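Local structure of elastinolytic metalloprotease (Pseudoalteromonas sp. CF6-2, 6IK4) at residues S31-N36 against N154-E159; G18-N23 against I142-S147; F3-P8 against V119-L124; Y13-G18 against P47-A52. The protein is an elastinolytic M23-family zinc metalloprotease whose domain here probably cleaves peptide bonds, and probably acts on peptidoglycan. All blocks are in the same frame, centred on the assembly; numbering follows the deposited sequence.

Interaction 1 (S31-N36 against N154-E159); sequences SSLDFN and NNFYFE. With ZN (zinc ion), chain B.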
loop_
_atom_site.group_PDB
_atom_site.type_symbol
_atom_site.label_atom_id
_atom_site.label_comp_id
_atom_site.label_asym_id
_atom_site.label_seq_id
_atom_site.Cartn_x
_atom_site.Cartn_y
_atom_site.Cartn_z
ATOM N N SER A 31 -4.513 -2.631 9.043
ATOM C CA SER A 31 -4.603 -1.412 8.249
ATOM C C SER A 31 -3.743 -1.425 6.995
ATOM O O SER A 31 -3.839 -0.491 6.191
ATOM C CB SER A 31 -4.149 -0.234 9.098
ATOM O OG SER A 31 -2.776 -0.395 9.402
ATOM N N SER A 32 -2.874 -2.418 6.832
ATOM C CA SER A 32 -1.780 -2.326 5.883
ATOM C C SER A 32 -1.699 -3.568 5.000
ATOM O O SER A 32 -2.111 -4.662 5.393
ATOM C CB SER A 32 -0.441 -2.136 6.617
ATOM O OG SER A 32 -0.474 -0.999 7.472
ATOM N N LEU A 33 -1.135 -3.376 3.806
ATOM C CA LEU A 33 -0.850 -4.439 2.849
ATOM C C LEU A 33 0.545 -4.221 2.296
ATOM O O LEU A 33 0.967 -3.077 2.112
ATOM C CB LEU A 33 -1.867 -4.440 1.689
ATOM C CG LEU A 33 -3.315 -4.748 2.067
ATOM C CD1 LEU A 33 -4.263 -4.232 0.984
ATOM C CD2 LEU A 33 -3.505 -6.257 2.275
ATOM N N ASP A 34 1.265 -5.312 2.033
ATOM C CA ASP A 34 2.556 -5.241 1.357
ATOM C C ASP A 34 2.363 -5.623 -0.110
ATOM O O ASP A 34 1.906 -6.730 -0.407
ATOM C CB ASP A 34 3.578 -6.159 2.033
ATOM C CG ASP A 34 3.874 -5.734 3.458
ATOM O OD1 ASP A 34 3.672 -4.549 3.765
ATOM O OD2 ASP A 34 4.318 -6.572 4.266
ATOM N N PHE A 35 2.677 -4.694 -1.019
ATOM C CA PHE A 35 2.533 -4.892 -2.461
ATOM C C PHE A 35 3.900 -5.010 -3.124
ATOM O O PHE A 35 4.819 -4.254 -2.794
ATOM C CB PHE A 35 1.820 -3.714 -3.136
ATOM C CG PHE A 35 0.392 -3.512 -2.722
ATOM C CD1 PHE A 35 -0.494 -4.574 -2.651
ATOM C CD2 PHE A 35 -0.064 -2.243 -2.427
ATOM C CE1 PHE A 35 -1.811 -4.374 -2.302
ATOM C CE2 PHE A 35 -1.377 -2.026 -2.060
ATOM C CZ PHE A 35 -2.259 -3.088 -2.000
ATOM N N ASN A 36 4.022 -5.909 -4.106
ATOM C CA ASN A 36 5.226 -5.920 -4.937
ATOM C C ASN A 36 4.876 -6.477 -6.311
ATOM O O ASN A 36 3.918 -7.239 -6.455
ATOM C CB ASN A 36 6.357 -6.720 -4.278
ATOM C CG ASN A 36 6.232 -8.230 -4.504
ATOM O OD1 ASN A 36 6.785 -8.771 -5.461
ATOM N ND2 ASN A 36 5.516 -8.914 -3.613
ATOM N N ASN A 154 -9.401 -18.495 2.783
ATOM C CA ASN A 154 -10.735 -18.482 3.370
ATOM C C ASN A 154 -10.931 -17.316 4.324
ATOM O O ASN A 154 -12.077 -16.932 4.583
ATOM C CB ASN A 154 -11.012 -19.801 4.095
ATOM C CG ASN A 154 -11.093 -20.967 3.146
ATOM O OD1 ASN A 154 -10.342 -21.939 3.264
ATOM N ND2 ASN A 154 -11.998 -20.872 2.179
ATOM N N ASN A 155 -9.842 -16.742 4.836
ATOM C CA ASN A 155 -9.887 -15.629 5.780
ATOM C C ASN A 155 -9.549 -14.288 5.142
ATOM O O ASN A 155 -10.186 -13.275 5.460
ATOM C CB ASN A 155 -8.907 -15.866 6.935
ATOM C CG ASN A 155 -9.074 -17.226 7.580
ATOM O OD1 ASN A 155 -10.094 -17.877 7.402
ATOM N ND2 ASN A 155 -8.068 -17.657 8.329
ATOM N N PHE A 156 -8.520 -14.245 4.297
ATOM C CA PHE A 156 -8.067 -13.003 3.682
ATOM C C PHE A 156 -8.218 -13.102 2.175
ATOM O O PHE A 156 -7.745 -14.074 1.571
ATOM C CB PHE A 156 -6.605 -12.695 4.009
ATOM C CG PHE A 156 -6.067 -11.539 3.208
ATOM C CD1 PHE A 156 -6.374 -10.232 3.583
ATOM C CD2 PHE A 156 -5.335 -11.754 2.045
ATOM C CE1 PHE A 156 -5.918 -9.156 2.826
ATOM C CE2 PHE A 156 -4.875 -10.681 1.282
ATOM C CZ PHE A 156 -5.174 -9.383 1.674
ATOM N N TYR A 157 -8.823 -12.077 1.565
ATOM C CA TYR A 157 -8.906 -12.025 0.107
ATOM C C TYR A 157 -9.395 -10.653 -0.340
ATOM O O TYR A 157 -9.866 -9.839 0.461
ATOM C CB TYR A 157 -9.831 -13.113 -0.443
ATOM C CG TYR A 157 -11.200 -13.117 0.200
ATOM C CD1 TYR A 157 -12.234 -12.344 -0.313
ATOM C CD2 TYR A 157 -11.457 -13.899 1.317
ATOM C CE1 TYR A 157 -13.505 -12.336 0.278
ATOM C CE2 TYR A 157 -12.724 -13.907 1.921
ATOM C CZ TYR A 157 -13.739 -13.130 1.390
ATOM O OH TYR A 157 -14.978 -13.135 1.980
ATOM N N PHE A 158 -9.246 -10.408 -1.642
ATOM C CA PHE A 158 -9.870 -9.305 -2.353
ATOM C C PHE A 158 -11.017 -9.872 -3.182
ATOM O O PHE A 158 -10.838 -10.877 -3.874
ATOM C CB PHE A 158 -8.870 -8.617 -3.282
ATOM C CG PHE A 158 -7.639 -8.112 -2.598
ATOM C CD1 PHE A 158 -6.564 -8.954 -2.353
ATOM C CD2 PHE A 158 -7.540 -6.776 -2.222
ATOM C CE1 PHE A 158 -5.416 -8.480 -1.731
ATOM C CE2 PHE A 158 -6.391 -6.299 -1.599
ATOM C CZ PHE A 158 -5.324 -7.148 -1.367
ATOM N N GLU A 159 -12.181 -9.229 -3.142
ATOM C CA GLU A 159 -13.352 -9.765 -3.835
ATOM C C GLU A 159 -13.903 -8.731 -4.814
ATOM O O GLU A 159 -14.194 -7.596 -4.428
ATOM C CB GLU A 159 -14.425 -10.178 -2.824
ATOM C CG GLU A 159 -15.512 -11.045 -3.415
ATOM C CD GLU A 159 -16.769 -11.045 -2.570
ATOM O OE1 GLU A 159 -16.716 -11.504 -1.409
ATOM O OE2 GLU A 159 -17.813 -10.575 -3.067
HETATM ZN ZN ZN B . 3.775 -4.208 5.761
#
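Leu33 joins strand 32-36 to Phe156 and Phe158. Segment 31-36 starts with Ser31 and Ser32, which both lie opposite His21 and make a classic beta bulge. Ser32 OG is also hydrogen-bonded to Thr122. Leu33 follows and points at 154-159. Its first torsion (chi1 -64°) aims the branch at 154-159, and its second (chi2 159°) turns CD2 to Phe156 and CD1 to Phe158. Leu33 CD2 meets Phe156 CZ at 3.6 Å, approaching that ring obliquely. Leu33 CD1 comes to the edge of the Phe158 ring, near its plane, 3.9 Å from Phe158 CZ. An alanine at this position lacks CG and both methyls, which would probably leave a gap beside Phe156 and Phe158. Asp34 turns to the other side of the strand and binds the zinc ion through OD1 at 2.0 Å, together with His21 and His120. Phe35 is buried, and its ring meets Trp9 edge-to-face. The contact ties the strand that supplies a zinc ligand to the separate four-stranded sheet through 157-160. It is apolar and buried, so it is probably held by close fit and burial; metal binding by Asp34 lies on the other face of the strand.

Interaction 2 (G18-N23 against I142-S147); sequences GGAHSN and IDVGNS. With ZN (zinc ion), chain B.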
loop_
_atom_site.group_PDB
_atom_site.type_symbol
_atom_site.label_atom_id
_atom_site.label_comp_id
_atom_site.label_asym_id
_atom_site.label_seq_id
_atom_site.Cartn_x
_atom_site.Cartn_y
_atom_site.Cartn_z
ATOM N N GLY A 18 0.350 -9.344 -0.033
ATOM C CA GLY A 18 0.273 -10.218 1.118
ATOM C C GLY A 18 -0.995 -9.965 1.906
ATOM O O GLY A 18 -1.881 -9.213 1.493
ATOM N N GLY A 19 -1.082 -10.625 3.069
ATOM C CA GLY A 19 -2.241 -10.461 3.921
ATOM C C GLY A 19 -2.242 -9.145 4.678
ATOM O O GLY A 19 -1.211 -8.493 4.872
ATOM N N ALA A 20 -3.433 -8.771 5.147
ATOM C CA ALA A 20 -3.581 -7.533 5.902
ATOM C C ALA A 20 -2.886 -7.639 7.253
ATOM O O ALA A 20 -2.888 -8.695 7.895
ATOM C CB ALA A 20 -5.066 -7.200 6.086
ATOM N N HIS A 21 -2.268 -6.534 7.673
ATOM C CA HIS A 21 -1.561 -6.477 8.944
ATOM C C HIS A 21 -1.612 -5.057 9.475
ATOM O O HIS A 21 -1.934 -4.110 8.753
ATOM C CB HIS A 21 -0.101 -6.960 8.815
ATOM C CG HIS A 21 0.666 -6.310 7.697
ATOM N ND1 HIS A 21 0.452 -6.621 6.370
ATOM C CD2 HIS A 21 1.653 -5.380 7.709
ATOM C CE1 HIS A 21 1.271 -5.912 5.613
ATOM N NE2 HIS A 21 2.010 -5.148 6.402
ATOM N N SER A 22 -1.306 -4.915 10.763
ATOM C CA SER A 22 -1.186 -3.584 11.329
ATOM C C SER A 22 0.082 -2.914 10.810
ATOM O O SER A 22 0.957 -3.548 10.204
ATOM C CB SER A 22 -1.164 -3.637 12.859
ATOM O OG SER A 22 0.159 -3.885 13.313
ATOM N N ASN A 23 0.189 -1.611 11.087
ATOM C CA ASN A 23 1.335 -0.852 10.607
ATOM C C ASN A 23 2.644 -1.450 11.100
ATOM O O ASN A 23 3.641 -1.429 10.373
ATOM C CB ASN A 23 1.230 0.609 11.037
ATOM C CG ASN A 23 2.330 1.461 10.441
ATOM O OD1 ASN A 23 2.607 1.385 9.244
ATOM N ND2 ASN A 23 2.980 2.267 11.278
ATOM N N ILE A 142 -11.958 -5.570 0.425
ATOM C CA ILE A 142 -10.879 -6.211 1.171
ATOM C C ILE A 142 -11.482 -6.957 2.353
ATOM O O ILE A 142 -12.225 -6.378 3.155
ATOM C CB ILE A 142 -9.844 -5.179 1.656
ATOM C CG1 ILE A 142 -9.260 -4.403 0.470
ATOM C CG2 ILE A 142 -8.737 -5.875 2.480
ATOM C CD1 ILE A 142 -8.473 -3.157 0.892
ATOM N N ASP A 143 -11.174 -8.238 2.464
ATOM C CA ASP A 143 -11.608 -9.034 3.606
ATOM C C ASP A 143 -10.360 -9.408 4.391
ATOM O O ASP A 143 -9.525 -10.162 3.893
ATOM C CB ASP A 143 -12.366 -10.281 3.156
ATOM C CG ASP A 143 -13.107 -10.939 4.298
ATOM O OD1 ASP A 143 -12.440 -11.436 5.230
ATOM O OD2 ASP A 143 -14.353 -10.935 4.278
ATOM N N VAL A 144 -10.230 -8.903 5.616
ATOM C CA VAL A 144 -9.006 -9.174 6.375
ATOM C C VAL A 144 -9.074 -10.565 7.005
ATOM O O VAL A 144 -10.143 -11.151 7.195
ATOM C CB VAL A 144 -8.737 -8.093 7.435
ATOM C CG1 VAL A 144 -8.691 -6.699 6.790
ATOM C CG2 VAL A 144 -9.757 -8.170 8.597
ATOM N N GLY A 145 -7.900 -11.104 7.329
ATOM C CA GLY A 145 -7.789 -12.417 7.930
ATOM C C GLY A 145 -7.903 -12.359 9.438
ATOM O O GLY A 145 -8.362 -11.374 10.019
ATOM N N ASN A 146 -7.460 -13.436 10.084
ATOM C CA ASN A 146 -7.657 -13.600 11.521
ATOM C C ASN A 146 -6.399 -13.346 12.338
ATOM O O ASN A 146 -6.423 -13.511 13.564
ATOM C CB ASN A 146 -8.203 -15.001 11.810
ATOM C CG ASN A 146 -9.579 -15.219 11.208
ATOM O OD1 ASN A 146 -10.339 -14.266 10.997
ATOM N ND2 ASN A 146 -9.907 -16.472 10.922
ATOM N N SER A 147 -5.306 -12.951 11.699
ATOM C CA SER A 147 -4.078 -12.587 12.394
ATOM C C SER A 147 -3.271 -11.706 11.454
ATOM O O SER A 147 -3.553 -11.634 10.256
ATOM C CB SER A 147 -3.276 -13.825 12.805
ATOM O OG SER A 147 -2.906 -14.560 11.656
HETATM ZN ZN ZN B . 3.775 -4.208 5.761
HETATM O O HOH W 1 -5.044 -10.829 6.937
#
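A bridging water is the striking feature where Ala20 meets Val144 and Gly145: it joins two backbones that make no direct bond with each other. The loop 18-23 carries His21, one of the three protein ligands of the zinc ion in this M23 peptidase site. Segment 142-147 leaves strand 140-143 of the four-stranded sheet and turns through 144-147. The water donates to Ala20 O at 3.2 Å and accepts from Gly145 N at 2.9 Å. Close by, the Ala20 methyl points at 142-147 and touches one branch of Val144. The distance from Ala20 CB to Val144 CG1 is 3.7 Å. That branch lies anti to the carbonyl carbon of Val144 (chi1 -55°), and this places it alongside the alanine. The backbone of Ser147 passes near Ala20 as well. The contact is therefore small, part apolar and part water-mediated. His21 turns away from 142-147 and toward the metal. Its ring is stacked on Tyr149, just beyond 142-147. Two nitrogens fix it from different corners of the ring. His21 NE2 binds the zinc ion at 2.1 Å, alongside Asp34 and His120. His21 ND1 donates to Gly19 O within the same loop, at 2.9 Å and an N-H...O angle of 162°, with the oxygen almost in the plane of the imidazole.

Interaction 3 (F3-P8 against V119-L124); sequences FTMNLP and VHFTLL. With ZN (zinc ion), chain B.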
loop_
_atom_site.group_PDB
_atom_site.type_symbol
_atom_site.label_atom_id
_atom_site.label_comp_id
_atom_site.label_asym_id
_atom_site.label_seq_id
_atom_site.Cartn_x
_atom_site.Cartn_y
_atom_site.Cartn_z
ATOM N N PHE A 3 -14.325 9.728 -0.950
ATOM C CA PHE A 3 -13.051 9.022 -0.937
ATOM C C PHE A 3 -13.159 7.684 -1.657
ATOM O O PHE A 3 -14.001 6.849 -1.320
ATOM C CB PHE A 3 -12.606 8.795 0.500
ATOM C CG PHE A 3 -11.282 8.104 0.613
ATOM C CD1 PHE A 3 -10.130 8.725 0.163
ATOM C CD2 PHE A 3 -11.190 6.848 1.183
ATOM C CE1 PHE A 3 -8.898 8.098 0.270
ATOM C CE2 PHE A 3 -9.958 6.213 1.293
ATOM C CZ PHE A 3 -8.818 6.840 0.836
ATOM N N THR A 4 -12.289 7.477 -2.637
ATOM C CA THR A 4 -12.189 6.228 -3.375
ATOM C C THR A 4 -10.712 5.960 -3.611
ATOM O O THR A 4 -9.971 6.887 -3.940
ATOM C CB THR A 4 -12.931 6.330 -4.716
ATOM O OG1 THR A 4 -14.288 6.731 -4.472
ATOM C CG2 THR A 4 -12.931 4.997 -5.426
ATOM N N MET A 5 -10.288 4.709 -3.441
ATOM C CA MET A 5 -8.897 4.306 -3.616
ATOM C C MET A 5 -8.764 3.406 -4.831
ATOM O O MET A 5 -9.642 2.584 -5.093
ATOM C CB MET A 5 -8.367 3.493 -2.429
ATOM C CG MET A 5 -8.522 4.064 -1.069
ATOM S SD MET A 5 -7.474 3.076 -0.000
ATOM C CE MET A 5 -8.534 1.721 0.479
ATOM N N ASN A 6 -7.633 3.519 -5.528
ATOM C CA ASN A 6 -7.256 2.562 -6.567
ATOM C C ASN A 6 -5.994 1.829 -6.151
ATOM O O ASN A 6 -5.175 2.364 -5.400
ATOM C CB ASN A 6 -6.998 3.240 -7.914
ATOM C CG ASN A 6 -8.132 4.162 -8.336
ATOM O OD1 ASN A 6 -9.286 3.751 -8.406
ATOM N ND2 ASN A 6 -7.799 5.418 -8.619
ATOM N N LEU A 7 -5.828 0.608 -6.656
ATOM C CA LEU A 7 -4.557 -0.081 -6.475
ATOM C C LEU A 7 -3.436 0.768 -7.065
ATOM O O LEU A 7 -3.617 1.380 -8.125
ATOM C CB LEU A 7 -4.582 -1.456 -7.145
ATOM C CG LEU A 7 -5.592 -2.417 -6.520
ATOM C CD1 LEU A 7 -5.865 -3.586 -7.482
ATOM C CD2 LEU A 7 -5.083 -2.933 -5.178
ATOM N N PRO A 8 -2.261 0.823 -6.412
ATOM C CA PRO A 8 -1.225 1.782 -6.824
ATOM C C PRO A 8 -0.404 1.356 -8.037
ATOM O O PRO A 8 0.819 1.542 -8.068
ATOM C CB PRO A 8 -0.359 1.900 -5.565
ATOM C CG PRO A 8 -0.489 0.545 -4.904
ATOM C CD PRO A 8 -1.930 0.149 -5.144
ATOM N N VAL A 119 6.313 -2.196 -1.206
ATOM C CA VAL A 119 5.787 -1.022 -0.506
ATOM C C VAL A 119 4.833 -1.497 0.583
ATOM O O VAL A 119 3.999 -2.380 0.351
ATOM C CB VAL A 119 5.096 -0.040 -1.472
ATOM C CG1 VAL A 119 3.988 -0.725 -2.275
ATOM C CG2 VAL A 119 4.524 1.157 -0.688
ATOM N N HIS A 120 5.008 -0.959 1.788
ATOM C CA HIS A 120 4.100 -1.162 2.907
ATOM C C HIS A 120 3.049 -0.066 2.806
ATOM O O HIS A 120 3.357 1.108 3.010
ATOM C CB HIS A 120 4.889 -1.095 4.220
ATOM C CG HIS A 120 4.051 -1.059 5.464
ATOM N ND1 HIS A 120 3.553 -2.195 6.062
ATOM C CD2 HIS A 120 3.687 -0.026 6.261
ATOM C CE1 HIS A 120 2.897 -1.863 7.161
ATOM N NE2 HIS A 120 2.962 -0.551 7.304
ATOM N N PHE A 121 1.822 -0.452 2.470
ATOM C CA PHE A 121 0.725 0.465 2.151
ATOM C C PHE A 121 -0.286 0.471 3.295
ATOM O O PHE A 121 -0.778 -0.590 3.676
ATOM C CB PHE A 121 0.082 0.002 0.840
ATOM C CG PHE A 121 -1.162 0.749 0.433
ATOM C CD1 PHE A 121 -1.078 1.926 -0.294
ATOM C CD2 PHE A 121 -2.417 0.218 0.702
ATOM C CE1 PHE A 121 -2.231 2.596 -0.705
ATOM C CE2 PHE A 121 -3.571 0.882 0.301
ATOM C CZ PHE A 121 -3.474 2.066 -0.406
ATOM N N THR A 122 -0.631 1.660 3.814
ATOM C CA THR A 122 -1.450 1.773 5.024
ATOM C C THR A 122 -2.590 2.760 4.807
ATOM O O THR A 122 -2.376 3.835 4.244
ATOM C CB THR A 122 -0.609 2.249 6.233
ATOM O OG1 THR A 122 0.506 1.369 6.430
ATOM C CG2 THR A 122 -1.467 2.361 7.544
ATOM N N LEU A 123 -3.787 2.400 5.282
ATOM C CA LEU A 123 -4.951 3.288 5.274
ATOM C C LEU A 123 -5.101 3.964 6.634
ATOM O O LEU A 123 -5.061 3.295 7.677
ATOM C CB LEU A 123 -6.233 2.518 4.944
ATOM C CG LEU A 123 -7.525 3.354 4.912
ATOM C CD1 LEU A 123 -7.498 4.360 3.749
ATOM C CD2 LEU A 123 -8.779 2.463 4.824
ATOM N N LEU A 124 -5.322 5.278 6.619
ATOM C CA LEU A 124 -5.484 6.044 7.836
ATOM C C LEU A 124 -6.738 6.898 7.725
ATOM O O LEU A 124 -7.209 7.202 6.628
ATOM C CB LEU A 124 -4.271 6.951 8.103
ATOM C CG LEU A 124 -2.904 6.279 8.213
ATOM C CD1 LEU A 124 -2.191 6.355 6.893
ATOM C CD2 LEU A 124 -2.080 6.945 9.305
HETATM ZN ZN ZN B . 3.775 -4.208 5.761
#
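The sulfur of Met5 touches both Phe121 and Leu123. It approaches Phe121 at the ring edge: Met5 SD lies 5.4 Å from the centroid of the Phe121 ring and 80° off its normal. Its nearest atom on that ring is Phe121 CZ, at 4.1 Å from Met5 SD. This is a Met-aromatic contact of the edge type. The first two torsions of the methionine (chi1 -53°, chi2 -167°) extend its chain and put SD at the ring edge. Leu123 is the second partner of the sulfur, and meets it through CD1. Leu123 CD1 is 4.0 Å from Met5 SD, and the two side chains lie across each other at a slant. The same methyl serves Phe3 too: Leu123 CD1 is 3.9 Å from Phe3 CE2, and these two side chains slide past each other in opposite directions. Phe3 is stacked on Phe73, and Met5 also packs on Ile137 and Thr75. Thus the N-terminal loop lies on the core face of strand 119-125. His120 faces the other way and binds the zinc ion through ND1 at 2.0 Å. His118 and His120 form the His-x-His motif characteristic of M23 metallopeptidases, so this apolar layer backs the strand that carries part of the motif.

Interaction 4 (Y13-G18 against P47-A52); sequences YYWYSG and PWVQAA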
loop_
_atom_site.group_PDB
_atom_site.type_symbol
_atom_site.label_atom_id
_atom_site.label_comp_id
_atom_site.label_asym_id
_atom_site.label_seq_id
_atom_site.Cartn_x
_atom_site.Cartn_y
_atom_site.Cartn_z
ATOM N N TYR A 13 -2.826 -4.004 -15.319
ATOM C CA TYR A 13 -1.620 -4.656 -14.830
ATOM C C TYR A 13 -1.900 -5.346 -13.498
ATOM O O TYR A 13 -2.881 -5.044 -12.822
ATOM C CB TYR A 13 -0.480 -3.646 -14.677
ATOM C CG TYR A 13 0.025 -3.134 -16.005
ATOM C CD1 TYR A 13 -0.740 -2.270 -16.783
ATOM C CD2 TYR A 13 1.264 -3.534 -16.491
ATOM C CE1 TYR A 13 -0.282 -1.815 -18.001
ATOM C CE2 TYR A 13 1.732 -3.089 -17.705
ATOM C CZ TYR A 13 0.956 -2.229 -18.457
ATOM O OH TYR A 13 1.424 -1.783 -19.675
ATOM N N TYR A 14 -1.034 -6.297 -13.128
ATOM C CA TYR A 14 -1.163 -6.951 -11.827
ATOM C C TYR A 14 0.131 -6.829 -11.036
ATOM O O TYR A 14 1.226 -6.871 -11.607
ATOM C CB TYR A 14 -1.540 -8.424 -11.961
ATOM C CG TYR A 14 -0.432 -9.291 -12.532
ATOM C CD1 TYR A 14 0.542 -9.856 -11.705
ATOM C CD2 TYR A 14 -0.355 -9.541 -13.900
ATOM C CE1 TYR A 14 1.564 -10.648 -12.228
ATOM C CE2 TYR A 14 0.660 -10.332 -14.428
ATOM C CZ TYR A 14 1.609 -10.885 -13.584
ATOM O OH TYR A 14 2.618 -11.662 -14.098
ATOM N N TRP A 15 -0.010 -6.621 -9.729
ATOM C CA TRP A 15 1.033 -6.843 -8.741
ATOM C C TRP A 15 0.540 -7.946 -7.807
ATOM O O TRP A 15 -0.495 -8.579 -8.060
ATOM C CB TRP A 15 1.351 -5.570 -7.954
ATOM C CG TRP A 15 2.057 -4.457 -8.688
ATOM C CD1 TRP A 15 2.171 -4.281 -10.039
ATOM C CD2 TRP A 15 2.733 -3.351 -8.078
ATOM N NE1 TRP A 15 2.879 -3.118 -10.307
ATOM C CE2 TRP A 15 3.236 -2.536 -9.117
ATOM C CE3 TRP A 15 2.958 -2.972 -6.750
ATOM C CZ2 TRP A 15 3.953 -1.369 -8.867
ATOM C CZ3 TRP A 15 3.664 -1.810 -6.499
ATOM C CH2 TRP A 15 4.161 -1.022 -7.557
ATOM N N TYR A 16 1.283 -8.165 -6.720
ATOM C CA TYR A 16 0.943 -9.152 -5.702
ATOM C C TYR A 16 0.768 -8.469 -4.357
ATOM O O TYR A 16 1.473 -7.509 -4.041
ATOM C CB TYR A 16 2.027 -10.215 -5.545
ATOM C CG TYR A 16 2.376 -10.937 -6.818
ATOM C CD1 TYR A 16 1.658 -12.061 -7.219
ATOM C CD2 TYR A 16 3.442 -10.521 -7.600
ATOM C CE1 TYR A 16 1.988 -12.740 -8.392
ATOM C CE2 TYR A 16 3.784 -11.199 -8.767
ATOM C CZ TYR A 16 3.055 -12.297 -9.154
ATOM O OH TYR A 16 3.396 -12.967 -10.310
ATOM N N SER A 17 -0.147 -9.000 -3.547
ATOM C CA SER A 17 -0.354 -8.520 -2.193
ATOM C C SER A 17 -0.203 -9.662 -1.203
ATOM O O SER A 17 -0.602 -10.798 -1.483
ATOM C CB SER A 17 -1.746 -7.889 -2.014
ATOM O OG SER A 17 -1.915 -7.419 -0.675
ATOM N N GLY A 18 0.350 -9.344 -0.033
ATOM C CA GLY A 18 0.273 -10.218 1.118
ATOM C C GLY A 18 -0.995 -9.965 1.906
ATOM O O GLY A 18 -1.881 -9.213 1.493
ATOM N N PRO A 47 9.634 -1.106 -9.166
ATOM C CA PRO A 47 8.766 -0.205 -9.930
ATOM C C PRO A 47 8.468 1.090 -9.188
ATOM O O PRO A 47 8.726 1.236 -7.992
ATOM C CB PRO A 47 7.482 -1.024 -10.101
ATOM C CG PRO A 47 7.429 -1.830 -8.825
ATOM C CD PRO A 47 8.872 -2.228 -8.585
ATOM N N TRP A 48 7.885 2.029 -9.933
ATOM C CA TRP A 48 7.315 3.227 -9.341
ATOM C C TRP A 48 5.929 2.918 -8.787
ATOM O O TRP A 48 5.206 2.056 -9.309
ATOM C CB TRP A 48 7.241 4.359 -10.374
ATOM C CG TRP A 48 8.611 4.789 -10.842
ATOM C CD1 TRP A 48 9.369 4.190 -11.805
ATOM C CD2 TRP A 48 9.394 5.879 -10.334
ATOM N NE1 TRP A 48 10.576 4.843 -11.935
ATOM C CE2 TRP A 48 10.615 5.885 -11.045
ATOM C CE3 TRP A 48 9.181 6.849 -9.349
ATOM C CZ2 TRP A 48 11.618 6.831 -10.806
ATOM C CZ3 TRP A 48 10.188 7.789 -9.105
ATOM C CH2 TRP A 48 11.386 7.772 -9.836
ATOM N N VAL A 49 5.572 3.628 -7.715
ATOM C CA VAL A 49 4.316 3.438 -6.990
ATOM C C VAL A 49 3.428 4.642 -7.273
ATOM O O VAL A 49 3.880 5.788 -7.148
ATOM C CB VAL A 49 4.569 3.285 -5.477
ATOM C CG1 VAL A 49 3.264 3.057 -4.718
ATOM C CG2 VAL A 49 5.537 2.129 -5.196
ATOM N N GLN A 50 2.172 4.393 -7.655
ATOM C CA GLN A 50 1.228 5.457 -7.983
ATOM C C GLN A 50 0.377 5.816 -6.768
ATOM O O GLN A 50 0.015 4.949 -5.970
ATOM C CB GLN A 50 0.297 5.036 -9.128
ATOM C CG GLN A 50 1.020 4.744 -10.441
ATOM C CD GLN A 50 0.110 4.130 -11.482
ATOM O OE1 GLN A 50 -1.119 4.204 -11.380
ATOM N NE2 GLN A 50 0.712 3.515 -12.496
ATOM N N ALA A 51 0.045 7.103 -6.641
ATOM C CA ALA A 51 -0.898 7.527 -5.609
ATOM C C ALA A 51 -2.245 6.835 -5.807
ATOM O O ALA A 51 -2.825 6.881 -6.901
ATOM C CB ALA A 51 -1.082 9.050 -5.640
ATOM N N ALA A 52 -2.742 6.198 -4.736
ATOM C CA ALA A 52 -4.023 5.492 -4.767
ATOM C C ALA A 52 -5.212 6.438 -4.906
ATOM O O ALA A 52 -6.315 5.976 -5.224
ATOM C CB ALA A 52 -4.194 4.654 -3.491
#
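Trp15 lays the six-membered end of its indole against the ring of Pro47. The contact joins strand 14-17 to the loop entering strand 48-50, two strands of the large antiparallel sheet of this M23 domain. Trp15 CZ2 is 3.5 Å from Pro47 CG. The proline comes at the indole at a slant, and its CB also lies near Trp15 CZ2. Two further groups meet the rim of the indole near its plane. One is the backbone carbonyl of Trp48, with Trp48 O at 3.7 Å from Trp15 CZ2. The other is a methyl of Val49. The Trp15 CG lies anti to its carbonyl carbon (chi1 -70°), and this swings the indole out from its strand to bridge to 47-49. The indole is also stacked with Trp9 and touches Phe35, so it joins an aromatic group in the core. A serine in its place loses the whole indole, which would probably leave Pro47 without the ring it packs on, Trp9 without its stacking mate, and a gap between 14-17 and 47-49. Trp48 itself turns away from strand 14-17 and packs on Leu96 and Arg99. The contact is apolar apart from that one carbonyl. At its far corner, Val49 CG2 stands 4.2 Å from Trp15 CH2.

Overall arrangement
From the N terminus, segment 3-8 meets strand 119-125, 111 residues later, so interaction 3 closes a long loop. Interaction 4, between 13-18 and 47-52, is nested inside that loop. It links two strands of the large sheet, 14-17 and 48-50, through Trp15 and residues 47-49. Interactions 1 and 2 start inside the loop but end beyond it, at 154-159 and 142-147. They cross interactions 3 and 4, and also each other. Interaction 1 joins strand 32-36 to the four-stranded sheet, and interaction 2 joins the loop carrying His21 to the end of strand 140-143. Interactions 2 and 4 share Gly18. Interactions 1, 2 and 3 each hold one protein zinc ligand and so converge on the metal.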